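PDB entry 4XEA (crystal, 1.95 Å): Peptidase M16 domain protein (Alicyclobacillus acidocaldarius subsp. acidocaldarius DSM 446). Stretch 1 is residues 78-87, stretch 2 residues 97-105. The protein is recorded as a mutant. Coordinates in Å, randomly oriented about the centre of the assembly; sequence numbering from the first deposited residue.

Stretch 1 78-87: RFAAHGASVD
Stretch 2, residues 97-105: YYFSGTGEI

Residues 78-87 leave a helix, pass through a type I turn from Ala80 to Gly83 and enter a strand at Ala84, which runs antiparallel to strand 97-101 at 162°. Within the first stretch, Phe79 O accepts from His82 N (3.3 Å) and Ala84 N (3.0 Å), and Ala80 O from Gly83 N (3.2 Å), tying the helix end to the strand. Gly83, at phi/psi 83/44, has a positive phi that favours glycine; the strand residues that follow are extended, from Ala84 at -152/166 to Asp87 at -153/180.

The register pairs Ala84 with Gly101, Ser85 with Ser100, Val86 with Phe99 and Asp87 with Tyr98. Ser85 and Ser100 exchange two hydrogen bonds, Ser85 N to Ser100 O (2.9 Å) and Ser100 N to Ser85 O (3.0 Å); Asp87 N to Tyr98 O (2.9 Å) and Tyr98 N to Asp87 O (3.0 Å) repeat the pattern. The intervening pairs lie closer, with CA atoms 4.1 Å apart for Val86 and Phe99 and 3.7 Å for Ala84 and Gly101. At that last pair a CB on Gly101 would fall 2.5 Å from both Gly83 O and Ala84 CB, so the bare glycine permits the close approach. Thr102 N to Gly83 O (3.0 Å) extends the ladder beyond the paired strands.

Ala84, Val86 and Phe99 share a buried apolar face. Phe99 adopts chi1 73° (p) and chi2 79°, its end leading away from the partner strand while its ring still meets the small Ala84 side chain, CD1 to Ala84 CB at 4.1 Å. Phe79 (chi1 -70°, m; chi2 -82°) reaches the same ring from the helix, Phe79 CE1 lying 3.6 Å from Phe99 CD2. Their planes meet obliquely at 36°, with centroids 5.6 Å apart. Val86 (chi1 66°, p) adds a looser contact, its CB 4.3 Å from Phe99 CB.

The other face carries Ser85, Asp87, Tyr98 and Ser100. Both serines are p (79° and 71°). Tyr98, with chi1 60° (p) and chi2 97°, brings its end nearer the partner strand: one ring face lies against Asp87 O, and its OH comes 3.7 Å from Asp87 CB. Asp87 is t (-156°), its OD1 engaged by a residue adjoining the stretches.

Beyond the strands, His82 (chi1 -58°, m; chi2 -84°) and Glu104 (chi1 -66°, m; chi2 -92°, between wells) point toward each other's stretches. His82 ND1 remains 4.0 Å from Glu104 OE1, a proximity without a hydrogen bond. Glu104 itself occupies the N-cap position before the next helix, at phi/psi 55/41.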

ATOM      1  N   ARG A  78      21.366  11.792   7.658  1.00 72.80           N
ATOM      2  CA  ARG A  78      21.268  12.154   9.076  1.00 72.91           C
ATOM      3  C   ARG A  78      20.176  11.340   9.779  1.00 70.18           C
ATOM      4  O   ARG A  78      20.402  10.814  10.866  1.00 72.10           O
ATOM      5  CB  ARG A  78      21.026  13.675   9.233  1.00 72.48           C
ATOM      6  CG  ARG A  78      20.881  14.212  10.690  1.00 74.13           C
ATOM      7  CD  ARG A  78      22.069  13.851  11.580  1.00 79.25           C
ATOM      8  NE  ARG A  78      23.334  14.341  11.030  1.00 84.04           N
ATOM      9  CZ  ARG A  78      23.880  15.523  11.306  1.00 84.71           C
ATOM     10  NH1 ARG A  78      23.301  16.367  12.151  1.00 83.43           N
ATOM     11  NH2 ARG A  78      25.025  15.863  10.731  1.00 88.70           N
ATOM     12  N   PHE A  79      19.011  11.202   9.147  1.00 66.01           N
ATOM     13  CA  PHE A  79      17.971  10.292   9.639  1.00 64.25           C
ATOM     14  C   PHE A  79      18.377   8.829   9.556  1.00 65.86           C
ATOM     15  O   PHE A  79      18.142   8.072  10.497  1.00 66.18           O
ATOM     16  CB  PHE A  79      16.682  10.440   8.830  1.00 60.85           C
ATOM     17  CG  PHE A  79      15.989  11.728   9.072  1.00 58.98           C
ATOM     18  CD1 PHE A  79      15.172  11.883  10.162  1.00 57.00           C
ATOM     19  CD2 PHE A  79      16.183  12.782   8.222  1.00 59.19           C
ATOM     20  CE1 PHE A  79      14.567  13.093  10.406  1.00 58.51           C
ATOM     21  CE2 PHE A  79      15.560  13.975   8.431  1.00 55.40           C
ATOM     22  CZ  PHE A  79      14.763  14.137   9.528  1.00 57.73           C
ATOM     23  N   ALA A  80      18.950   8.432   8.417  1.00 67.18           N
ATOM     24  CA  ALA A  80      19.250   7.019   8.132  1.00 69.05           C
ATOM     25  C   ALA A  80      20.367   6.436   9.016  1.00 73.30           C
ATOM     26  O   ALA A  80      20.256   5.295   9.496  1.00 74.23           O
ATOM     27  CB  ALA A  80      19.597   6.854   6.649  1.00 69.39           C
ATOM     28  N   ALA A  81      21.434   7.212   9.217  1.00 75.64           N
ATOM     29  CA  ALA A  81      22.536   6.799  10.084  1.00 80.23           C
ATOM     30  C   ALA A  81      22.078   6.527  11.527  1.00 80.73           C
ATOM     31  O   ALA A  81      22.768   5.828  12.261  1.00 82.32           O
ATOM     32  CB  ALA A  81      23.653   7.854  10.068  1.00 82.85           C
ATOM     33  N   HIS A  82      20.915   7.060  11.924  1.00 78.37           N
ATOM     34  CA  HIS A  82      20.372   6.824  13.273  1.00 79.38           C
ATOM     35  C   HIS A  82      18.991   6.127  13.316  1.00 77.40           C
ATOM     36  O   HIS A  82      18.265   6.240  14.301  1.00 77.28           O
ATOM     37  CB  HIS A  82      20.361   8.148  14.060  1.00 79.20           C
ATOM     38  CG  HIS A  82      21.717   8.770  14.186  1.00 83.25           C
ATOM     39  ND1 HIS A  82      22.613   8.401  15.163  1.00 86.65           N
ATOM     40  CD2 HIS A  82      22.340   9.715  13.441  1.00 84.80           C
ATOM     41  CE1 HIS A  82      23.725   9.101  15.023  1.00 89.81           C
ATOM     42  NE2 HIS A  82      23.587   9.903  13.983  1.00 86.84           N
ATOM     43  N   GLY A  83      18.650   5.389  12.259  1.00 77.18           N
ATOM     44  CA  GLY A  83      17.510   4.460  12.286  1.00 76.19           C
ATOM     45  C   GLY A  83      16.148   5.105  12.023  1.00 73.20           C
ATOM     46  O   GLY A  83      15.164   4.823  12.719  1.00 73.36           O
ATOM     47  N   ALA A  84      16.100   5.985  11.029  1.00 70.86           N
ATOM     48  CA  ALA A  84      14.845   6.582  10.562  1.00 67.45           C
ATOM     49  C   ALA A  84      15.017   6.925   9.107  1.00 65.78           C
ATOM     50  O   ALA A  84      16.142   6.933   8.603  1.00 66.76           O
ATOM     51  CB  ALA A  84      14.487   7.856  11.367  1.00 65.93           C
ATOM     52  N   SER A  85      13.908   7.211   8.441  1.00 63.07           N
ATOM     53  CA  SER A  85      13.954   7.756   7.085  1.00 61.89           C
ATOM     54  C   SER A  85      12.888   8.829   6.896  1.00 58.98           C
ATOM     55  O   SER A  85      11.828   8.782   7.522  1.00 56.98           O
ATOM     56  CB  SER A  85      13.802   6.653   6.040  1.00 63.49           C
ATOM     57  OG  SER A  85      12.449   6.294   5.913  1.00 63.08           O
ATOM     58  N   VAL A  86      13.183   9.771   6.000  1.00 57.34           N
ATOM     59  CA  VAL A  86      12.446  11.026   5.879  1.00 54.40           C
ATOM     60  C   VAL A  86      11.932  11.145   4.444  1.00 53.63           C
ATOM     61  O   VAL A  86      12.550  10.636   3.508  1.00 52.88           O
ATOM     62  CB  VAL A  86      13.332  12.249   6.239  1.00 54.60           C
ATOM     63  CG1 VAL A  86      14.454  12.421   5.242  1.00 55.42           C
ATOM     64  CG2 VAL A  86      12.500  13.551   6.320  1.00 51.99           C
ATOM     65  N   ASP A  87      10.767  11.783   4.281  1.00 51.93           N
ATOM     66  CA  ASP A  87      10.234  12.044   2.951  1.00 50.79           C
ATOM     67  C   ASP A  87       9.358  13.287   3.065  1.00 48.60           C
ATOM     68  O   ASP A  87       9.283  13.906   4.142  1.00 46.53           O
ATOM     69  CB  ASP A  87       9.502  10.798   2.448  1.00 52.94           C
ATOM     70  CG  ASP A  87       9.414  10.718   0.909  1.00 55.97           C
ATOM     71  OD1 ASP A  87       9.757  11.688   0.186  1.00 57.29           O
ATOM     72  OD2 ASP A  87       8.976   9.663   0.435  1.00 62.44           O
ATOM     73  N   TYR A  97       6.433  17.268   5.754  1.00 42.93           N
ATOM     74  CA  TYR A  97       7.741  16.646   5.958  1.00 43.09           C
ATOM     75  C   TYR A  97       7.629  15.627   7.096  1.00 44.47           C
ATOM     76  O   TYR A  97       7.089  15.930   8.177  1.00 43.00           O
ATOM     77  CB  TYR A  97       8.795  17.724   6.276  1.00 44.57           C
ATOM     78  CG  TYR A  97       8.831  18.819   5.212  1.00 43.48           C
ATOM     79  CD1 TYR A  97       9.671  18.701   4.113  1.00 43.84           C
ATOM     80  CD2 TYR A  97       7.951  19.911   5.255  1.00 45.49           C
ATOM     81  CE1 TYR A  97       9.683  19.625   3.111  1.00 44.54           C
ATOM     82  CE2 TYR A  97       7.963  20.884   4.235  1.00 43.55           C
ATOM     83  CZ  TYR A  97       8.827  20.725   3.166  1.00 44.34           C
ATOM     84  OH  TYR A  97       8.867  21.649   2.150  1.00 43.92           O
ATOM     85  N   TYR A  98       8.106  14.391   6.871  1.00 44.83           N
ATOM     86  CA  TYR A  98       7.843  13.349   7.861  1.00 46.17           C
ATOM     87  C   TYR A  98       8.925  12.294   7.888  1.00 48.25           C
ATOM     88  O   TYR A  98       9.597  12.087   6.879  1.00 48.98           O
ATOM     89  CB  TYR A  98       6.485  12.723   7.589  1.00 45.33           C
ATOM     90  CG  TYR A  98       6.326  12.064   6.223  1.00 48.46           C
ATOM     91  CD1 TYR A  98       6.507  10.702   6.074  1.00 51.70           C
ATOM     92  CD2 TYR A  98       5.973  12.810   5.088  1.00 51.21           C
ATOM     93  CE1 TYR A  98       6.361  10.075   4.829  1.00 55.94           C
ATOM     94  CE2 TYR A  98       5.801  12.189   3.836  1.00 50.83           C
ATOM     95  CZ  TYR A  98       5.994  10.830   3.726  1.00 54.39           C
ATOM     96  OH  TYR A  98       5.879  10.216   2.509  1.00 58.51           O
ATOM     97  N   PHE A  99       9.129  11.681   9.063  1.00 49.68           N
ATOM     98  CA  PHE A  99      10.015  10.563   9.184  1.00 50.78           C
ATOM     99  C   PHE A  99       9.321   9.444   9.918  1.00 51.99           C
ATOM    100  O   PHE A  99       8.326   9.637  10.618  1.00 52.46           O
ATOM    101  CB  PHE A  99      11.359  10.953   9.882  1.00 52.67           C
ATOM    102  CG  PHE A  99      11.260  11.204  11.372  1.00 53.16           C
ATOM    103  CD1 PHE A  99      11.213  10.154  12.274  1.00 55.50           C
ATOM    104  CD2 PHE A  99      11.278  12.509  11.871  1.00 53.39           C
ATOM    105  CE1 PHE A  99      11.142  10.386  13.645  1.00 57.22           C
ATOM    106  CE2 PHE A  99      11.213  12.750  13.246  1.00 53.85           C
ATOM    107  CZ  PHE A  99      11.140  11.693  14.131  1.00 54.17           C
ATOM    108  N   SER A 100       9.860   8.255   9.757  1.00 53.92           N
ATOM    109  CA  SER A 100       9.573   7.175  10.668  1.00 54.96           C
ATOM    110  C   SER A 100      10.883   6.472  11.061  1.00 56.58           C
ATOM    111  O   SER A 100      11.821   6.394  10.273  1.00 55.34           O
ATOM    112  CB  SER A 100       8.590   6.228  10.040  1.00 55.02           C
ATOM    113  OG  SER A 100       9.224   5.522   9.018  1.00 55.40           O
ATOM    114  N   GLY A 101      10.941   6.005  12.303  1.00 58.65           N
ATOM    115  CA  GLY A 101      12.144   5.354  12.827  1.00 60.94           C
ATOM    116  C   GLY A 101      11.914   4.606  14.120  1.00 63.04           C
ATOM    117  O   GLY A 101      10.790   4.535  14.616  1.00 61.71           O
ATOM    118  N   THR A 102      12.998   4.061  14.675  1.00 65.77           N
ATOM    119  CA  THR A 102      12.908   3.113  15.782  1.00 68.79           C
ATOM    120  C   THR A 102      13.752   3.459  17.031  1.00 71.10           C
ATOM    121  O   THR A 102      13.791   2.686  17.996  1.00 74.06           O
ATOM    122  CB  THR A 102      13.316   1.722  15.292  1.00 70.46           C
ATOM    123  OG1 THR A 102      14.632   1.778  14.739  1.00 71.76           O
ATOM    124  CG2 THR A 102      12.368   1.262  14.207  1.00 69.94           C
ATOM    125  N   GLY A 103      14.440   4.586  17.004  1.00 70.28           N
ATOM    126  CA  GLY A 103      15.366   4.938  18.082  1.00 72.74           C
ATOM    127  C   GLY A 103      15.958   6.300  17.797  1.00 71.80           C
ATOM    128  O   GLY A 103      15.801   6.822  16.682  1.00 69.50           O
ATOM    129  N   GLU A 104      16.600   6.893  18.803  1.00 73.49           N
ATOM    130  CA  GLU A 104      17.247   8.193  18.659  1.00 73.16           C
ATOM    131  C   GLU A 104      16.235   9.219  18.146  1.00 70.01           C
ATOM    132  O   GLU A 104      16.535  10.066  17.296  1.00 68.61           O
ATOM    133  CB  GLU A 104      18.452   8.085  17.721  1.00 74.41           C
ATOM    134  CG  GLU A 104      19.624   7.222  18.261  1.00 79.14           C
ATOM    135  CD  GLU A 104      20.634   8.056  19.006  1.00 84.49           C
ATOM    136  OE1 GLU A 104      21.816   7.669  19.036  1.00 89.99           O
ATOM    137  OE2 GLU A 104      20.253   9.125  19.548  1.00 83.62           O
ATOM    138  N   ILE A 105      15.028   9.118  18.688  1.00 68.88           N
ATOM    139  CA  ILE A 105      13.917   9.955  18.296  1.00 66.35           C
ATOM    140  C   ILE A 105      14.244  11.416  18.601  1.00 66.42           C
ATOM    141  O   ILE A 105      13.937  12.280  17.789  1.00 65.11           O
ATOM    142  CB  ILE A 105      12.599   9.481  18.979  1.00 65.74           C
ATOM    143  CG1 ILE A 105      12.321   8.012  18.628  1.00 66.97           C
ATOM    144  CG2 ILE A 105      11.424  10.324  18.552  1.00 61.71           C
ATOM    145  CD1 ILE A 105      12.341   7.713  17.129  1.00 63.33           C
TER